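Local coordinates for putative creatinine amidohydrolase (Bacteroides fragilis, PDB 3LUB) that probably hydrolyses carbon–nitrogen bonds in linear amides, as a zinc-dependent member of the creatininase family, at the interface of chains A and B and the interface of chains A and C. Coordinates in Å, arbitrary orientation; residue numbers count along the deposited sequence, not the author numbering. Chains: chain A/B/C, Putative creatinine amidohydrolase.

Contact 1: the interface of chains A and B. Residues chain A 76, 78, 122, 124, 204; chain B 126-127, 130.
The guanidinium plane of B:Arg130 lies between A:Gly122 CA, 3.7 Å above one face, and A:Trp204 CH2 over the opposite face, both offset toward the rim; A:Asn78 OD1 comes in at its edge. The indole of A:Trp204 in turn has the aliphatic chain of B:Lys126 across one face and B:Arg130 NH2 at its in-plane edge. In this creatininase-family protein, helix 126-135 of chain B thus presents two basic side chains to loops of chain A, one of them following the zinc ligand A:His120. B:Arg130 NE donates a nearly straight hydrogen bond, 167° at the hydrogen, to the amide oxygen OD1 of A:Asn78 at 2.7 Å. The bond lies in the guanidinium plane but is tilted 27° from the plane of the carbonyl; NH2 adds a weak bond to the same oxygen. On the other branch, NH1 is linked through two waters to the side-chain nitrogen ND2 of A:Asn124, which lies 2.9 Å from water 1. Water 1 also bonds the backbone A:Gly122 O at 2.7 Å, tying both chain A residues to the arginine. B:Lys126 crosses the indole at about a right angle, extended beyond CG, which lets CG sit 3.6 Å from the six-membered ring centroid and CE 3.7 Å from the five-membered one. The B:Lys126 chain ends with its amine NZ 3.7 Å from the indole nitrogen NE1 of A:Trp204.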
loop_
_atom_site.group_PDB
_atom_site.type_symbol
_atom_site.label_atom_id
_atom_site.label_comp_id
_atom_site.label_asym_id
_atom_site.label_seq_id
_atom_site.Cartn_x
_atom_site.Cartn_y
_atom_site.Cartn_z
ATOM N N ALA A 76 -9.180 17.239 1.204
ATOM C CA ALA A 76 -9.847 16.329 0.286
ATOM C C ALA A 76 -10.857 17.141 -0.492
ATOM O O ALA A 76 -11.710 17.802 0.106
ATOM C CB ALA A 76 -10.548 15.209 1.098
ATOM N N ASN A 78 -13.329 18.112 -4.276
ATOM C CA ASN A 78 -14.431 17.653 -5.112
ATOM C C ASN A 78 -14.076 17.763 -6.576
ATOM O O ASN A 78 -13.095 18.448 -6.941
ATOM C CB ASN A 78 -15.684 18.511 -4.816
ATOM C CG ASN A 78 -16.311 18.178 -3.483
ATOM O OD1 ASN A 78 -15.632 17.709 -2.582
ATOM N ND2 ASN A 78 -17.605 18.438 -3.341
ATOM N N GLY A 122 -14.660 19.104 3.621
ATOM C CA GLY A 122 -14.296 17.969 2.767
ATOM C C GLY A 122 -13.506 16.903 3.497
ATOM O O GLY A 122 -13.472 15.748 3.066
ATOM N N ASN A 124 -12.702 14.232 6.375
ATOM C CA ASN A 124 -13.428 13.293 7.209
ATOM C C ASN A 124 -12.398 12.414 7.931
ATOM O O ASN A 124 -11.542 11.820 7.295
ATOM C CB ASN A 124 -14.337 12.473 6.300
ATOM C CG ASN A 124 -15.470 13.313 5.675
ATOM O OD1 ASN A 124 -16.344 13.796 6.393
ATOM N ND2 ASN A 124 -15.466 13.458 4.341
ATOM N N TRP A 204 -26.075 11.182 -0.727
ATOM C CA TRP A 204 -24.968 12.144 -0.897
ATOM C C TRP A 204 -24.115 11.844 -2.126
ATOM O O TRP A 204 -23.675 10.692 -2.326
ATOM C CB TRP A 204 -24.087 12.153 0.369
ATOM C CG TRP A 204 -22.962 13.152 0.342
ATOM C CD1 TRP A 204 -22.985 14.440 0.831
ATOM C CD2 TRP A 204 -21.636 12.941 -0.167
ATOM N NE1 TRP A 204 -21.756 15.041 0.627
ATOM C CE2 TRP A 204 -20.912 14.145 0.025
ATOM C CE3 TRP A 204 -20.985 11.849 -0.757
ATOM C CZ2 TRP A 204 -19.561 14.282 -0.354
ATOM C CZ3 TRP A 204 -19.638 11.996 -1.149
ATOM C CH2 TRP A 204 -18.954 13.197 -0.951
ATOM N N LYS B 126 -17.584 9.005 2.011
ATOM C CA LYS B 126 -17.376 10.256 1.295
ATOM C C LYS B 126 -15.977 10.378 0.720
ATOM O O LYS B 126 -15.815 10.814 -0.419
ATOM C CB LYS B 126 -17.690 11.481 2.183
ATOM C CG LYS B 126 -19.157 11.639 2.555
ATOM C CD LYS B 126 -19.378 12.861 3.403
ATOM C CE LYS B 126 -20.851 13.107 3.687
ATOM N NZ LYS B 126 -20.963 14.482 4.248
ATOM N N GLY B 127 -14.957 10.036 1.499
ATOM C CA GLY B 127 -13.567 10.035 0.999
ATOM C C GLY B 127 -13.332 9.086 -0.183
ATOM O O GLY B 127 -12.691 9.459 -1.163
ATOM N N ARG B 130 -15.048 10.637 -3.266
ATOM C CA ARG B 130 -14.203 11.714 -3.780
ATOM C C ARG B 130 -13.026 11.149 -4.578
ATOM O O ARG B 130 -12.789 11.552 -5.713
ATOM C CB ARG B 130 -13.666 12.597 -2.641
ATOM C CG ARG B 130 -14.708 13.524 -2.054
ATOM C CD ARG B 130 -14.086 14.611 -1.145
ATOM N NE ARG B 130 -15.083 15.656 -0.883
ATOM C CZ ARG B 130 -15.918 15.645 0.158
ATOM N NH1 ARG B 130 -15.851 14.701 1.082
ATOM N NH2 ARG B 130 -16.819 16.613 0.284
HETATM O O HOH W 1 -13.603 13.195 2.154
HETATM O O HOH W 2 -17.189 15.758 3.693
#

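Contact 2: the interface of chains A and C. Residues chain A 2, 4, 10; chain C 178-179.
A small, mixed apolar and water-mediated patch of a two-fold interface joins the N-terminal segment of chain A to the 3-10 helix 177-179 of chain C; with its symmetric twin it probably helps hold this pair of subunits together in the deposited six-chain assembly, which is probably the form typical of creatininases. The apolar half centres on C:Leu179 CD2, the branch that reaches toward chain A. It meets the terminal methyl CE of A:Met2, a selenomethionine, at 3.7 Å, and A:Val10 CB at 4.0 Å. The A:Met2 chain is extended as far as selenium and then bends (chi3 -40°), which also brings A:Met2 CE to 3.9 Å from the methylene C:Glu178 CG. C:Leu179 crosses A:Val10 at about a right angle. On the polar side, A:Lys4 extends beyond CG and points its amine NZ toward the backbone carbonyls of the 3-10 helix, which it reaches through water; a positive charge there would probably be favoured by their oxygens. Water 4 joins A:Lys4 NZ, at 2.8 Å, to C:Glu178 O. Water 3 sits 2.7 Å from A:Lys4 NZ and 2.8 Å from C:Leu179 O, and also reaches the carbonyl oxygen of A:Val10 at 3.2 Å.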
loop_
_atom_site.group_PDB
_atom_site.type_symbol
_atom_site.label_atom_id
_atom_site.label_comp_id
_atom_site.label_asym_id
_atom_site.label_seq_id
_atom_site.Cartn_x
_atom_site.Cartn_y
_atom_site.Cartn_z
HETATM N N MSE A 2 2.233 37.014 19.222
HETATM C CA MSE A 2 3.103 35.791 19.101
HETATM C C MSE A 2 3.150 35.075 20.442
HETATM O O MSE A 2 3.483 35.712 21.442
HETATM C CB MSE A 2 4.531 36.163 18.654
HETATM C CG MSE A 2 5.625 35.076 18.872
HETATM SE SE MSE A 2 7.462 35.548 18.108
HETATM C CE MSE A 2 6.655 36.411 16.377
ATOM N N LYS A 4 4.815 31.613 21.901
ATOM C CA LYS A 4 5.654 30.430 21.792
ATOM C C LYS A 4 5.227 29.298 22.712
ATOM O O LYS A 4 5.567 28.167 22.470
ATOM C CB LYS A 4 7.132 30.767 22.043
ATOM C CG LYS A 4 7.749 31.768 21.034
ATOM C CD LYS A 4 9.297 31.727 21.079
ATOM C CE LYS A 4 9.964 32.567 19.979
ATOM N NZ LYS A 4 11.471 32.439 20.041
ATOM N N VAL A 10 5.508 29.359 15.790
ATOM C CA VAL A 10 6.476 30.392 16.168
ATOM C C VAL A 10 7.404 29.965 17.310
ATOM O O VAL A 10 8.271 30.732 17.692
ATOM C CB VAL A 10 5.781 31.727 16.557
ATOM C CG1 VAL A 10 5.015 32.349 15.350
ATOM C CG2 VAL A 10 4.889 31.526 17.771
ATOM N N GLU C 178 12.765 38.421 14.849
ATOM C CA GLU C 178 11.755 38.267 15.906
ATOM C C GLU C 178 11.507 36.812 16.335
ATOM O O GLU C 178 11.011 36.590 17.425
ATOM C CB GLU C 178 10.442 38.925 15.466
ATOM C CG GLU C 178 9.550 38.161 14.402
ATOM C CD GLU C 178 10.020 38.260 12.958
ATOM O OE1 GLU C 178 11.019 38.951 12.684
ATOM O OE2 GLU C 178 9.384 37.628 12.083
ATOM N N LEU C 179 11.875 35.835 15.505
ATOM C CA LEU C 179 11.632 34.415 15.809
ATOM C C LEU C 179 12.835 33.676 16.413
ATOM O O LEU C 179 12.777 32.459 16.600
ATOM C CB LEU C 179 11.208 33.666 14.521
ATOM C CG LEU C 179 9.886 33.996 13.835
ATOM C CD1 LEU C 179 9.779 33.149 12.561
ATOM C CD2 LEU C 179 8.685 33.748 14.751
HETATM O O HOH W 3 11.413 30.485 18.124
HETATM O O HOH W 4 12.396 35.018 19.546
#

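Contact 3: the interface of chains A and B. Residues chain A 126, 129-130, 141-142; chain B 204-206.
The backbone of B:Trp204 to B:Pro206 runs extended (phi/psi -114°/129° at B:Trp204) past strand 140-145 of chain A, its carbonyl B:Trp204 O coming within 3.2 Å of A:Ala142 CA. The segment fills the groove between that strand and helix 126-135, a mainly apolar piece of the two-fold subunit interface of this creatininase-family protein. B:Val205 faces the strand: its CG2 packs on the methyl CB of A:Ala142 at 3.5 Å and sits 3.7 Å from the carbonyl oxygen of A:Ile141. CG2 reaches both because it lies beside the backbone N, while CG1 is anti to that nitrogen (chi1 168°). B:Trp204 turns the other way, toward the helix, and B:Pro206 backs it from within its own chain, with the proline N 3.8 Å above the indole face opposite the one that A:Lys126 covers. A:Ile129 wedges in from the helix; its branch methyl CG2 touches both B:Pro206 CD, at 3.8 Å, and the ring corner B:Trp204 CZ3, at 3.9 Å. The isoleucine and tryptophan side chains lie antiparallel, side by side. The chain of A:Lys126 lies over the other indole face, CG above the six-membered ring and CE above the five-membered one, and its CA is 3.7 Å from B:Trp204 CZ3. At the indole edge, the A:Arg130 guanidinium is steeply inclined to the ring, with B:Trp204 CH2 over one of its faces and NH2 in the ring plane, 3.8 Å from B:Trp204 CZ2.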
loop_
_atom_site.group_PDB
_atom_site.type_symbol
_atom_site.label_atom_id
_atom_site.label_comp_id
_atom_site.label_asym_id
_atom_site.label_seq_id
_atom_site.Cartn_x
_atom_site.Cartn_y
_atom_site.Cartn_z
ATOM N N LYS A 126 -13.235 10.213 10.829
ATOM C CA LYS A 126 -13.807 9.164 11.686
ATOM C C LYS A 126 -13.197 7.800 11.420
ATOM O O LYS A 126 -12.837 7.111 12.361
ATOM C CB LYS A 126 -15.335 9.121 11.541
ATOM C CG LYS A 126 -16.019 10.400 12.045
ATOM C CD LYS A 126 -17.536 10.290 12.076
ATOM C CE LYS A 126 -18.172 11.562 12.593
ATOM N NZ LYS A 126 -19.645 11.366 12.743
ATOM N N ILE A 129 -9.615 7.687 12.735
ATOM C CA ILE A 129 -9.656 7.647 14.181
ATOM C C ILE A 129 -10.015 6.236 14.624
ATOM O O ILE A 129 -9.376 5.700 15.527
ATOM C CB ILE A 129 -10.608 8.731 14.808
ATOM C CG1 ILE A 129 -9.961 10.114 14.778
ATOM C CG2 ILE A 129 -10.955 8.379 16.262
ATOM C CD1 ILE A 129 -10.935 11.348 15.047
ATOM N N ARG A 130 -10.976 5.596 13.964
ATOM C CA ARG A 130 -11.321 4.217 14.318
ATOM C C ARG A 130 -10.142 3.268 14.213
ATOM O O ARG A 130 -9.841 2.518 15.159
ATOM C CB ARG A 130 -12.492 3.688 13.487
ATOM C CG ARG A 130 -13.830 4.150 13.989
ATOM C CD ARG A 130 -14.987 3.522 13.285
ATOM N NE ARG A 130 -16.228 3.801 14.000
ATOM C CZ ARG A 130 -17.080 4.801 13.736
ATOM N NH1 ARG A 130 -16.914 5.629 12.717
ATOM N NH2 ARG A 130 -18.155 4.936 14.486
ATOM N N ILE A 141 -8.071 10.439 20.409
ATOM C CA ILE A 141 -8.171 11.401 19.304
ATOM C C ILE A 141 -9.647 11.815 19.105
ATOM O O ILE A 141 -10.524 10.930 18.892
ATOM C CB ILE A 141 -7.644 10.800 17.971
ATOM C CG1 ILE A 141 -6.311 10.076 18.168
ATOM C CG2 ILE A 141 -7.520 11.864 16.924
ATOM C CD1 ILE A 141 -5.666 9.620 16.881
ATOM N N ALA A 142 -9.910 13.125 19.188
ATOM C CA ALA A 142 -11.210 13.721 18.817
ATOM C C ALA A 142 -11.052 14.541 17.566
ATOM O O ALA A 142 -9.964 14.941 17.229
ATOM C CB ALA A 142 -11.787 14.604 19.958
ATOM N N TRP B 204 -16.029 14.967 18.188
ATOM C CA TRP B 204 -16.416 13.558 18.066
ATOM C C TRP B 204 -15.299 12.587 18.448
ATOM O O TRP B 204 -14.164 12.713 17.951
ATOM C CB TRP B 204 -16.793 13.274 16.605
ATOM C CG TRP B 204 -17.219 11.849 16.376
ATOM C CD1 TRP B 204 -18.476 11.343 16.533
ATOM C CD2 TRP B 204 -16.395 10.757 15.975
ATOM N NE1 TRP B 204 -18.488 10.001 16.243
ATOM C CE2 TRP B 204 -17.223 9.608 15.914
ATOM C CE3 TRP B 204 -15.044 10.629 15.645
ATOM C CZ2 TRP B 204 -16.739 8.361 15.522
ATOM C CZ3 TRP B 204 -14.568 9.383 15.269
ATOM C CH2 TRP B 204 -15.406 8.280 15.194
ATOM N N VAL B 205 -15.637 11.646 19.328
ATOM C CA VAL B 205 -14.830 10.494 19.685
ATOM C C VAL B 205 -15.758 9.287 19.482
ATOM O O VAL B 205 -16.981 9.425 19.634
ATOM C CB VAL B 205 -14.314 10.599 21.184
ATOM C CG1 VAL B 205 -13.698 9.263 21.727
ATOM C CG2 VAL B 205 -13.303 11.687 21.286
ATOM N N PRO B 206 -15.208 8.120 19.083
ATOM C CA PRO B 206 -16.076 6.949 19.041
ATOM C C PRO B 206 -16.463 6.460 20.450
ATOM O O PRO B 206 -15.664 6.496 21.393
ATOM C CB PRO B 206 -15.224 5.900 18.306
ATOM C CG PRO B 206 -13.806 6.303 18.580
ATOM C CD PRO B 206 -13.827 7.807 18.656
#

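Contacts 1 and 3 belong to the same A–B interface, their C-alpha centres about 17 Å apart, and use the same elements with the chains exchanged: helix 126-135 of one subunit, through Lys126 and Arg130, against Trp204 of the other. Together they show a reciprocal two-fold arrangement in which each subunit gives both helix and tryptophan. The C-alpha centre of contact 2 lies about 35 Å from that of contact 1 and about 32 Å from that of contact 3; it shares no residue with either. Chain A therefore meets chains B and C through separate surfaces, which would suit a hexamer built from two kinds of two-fold pair.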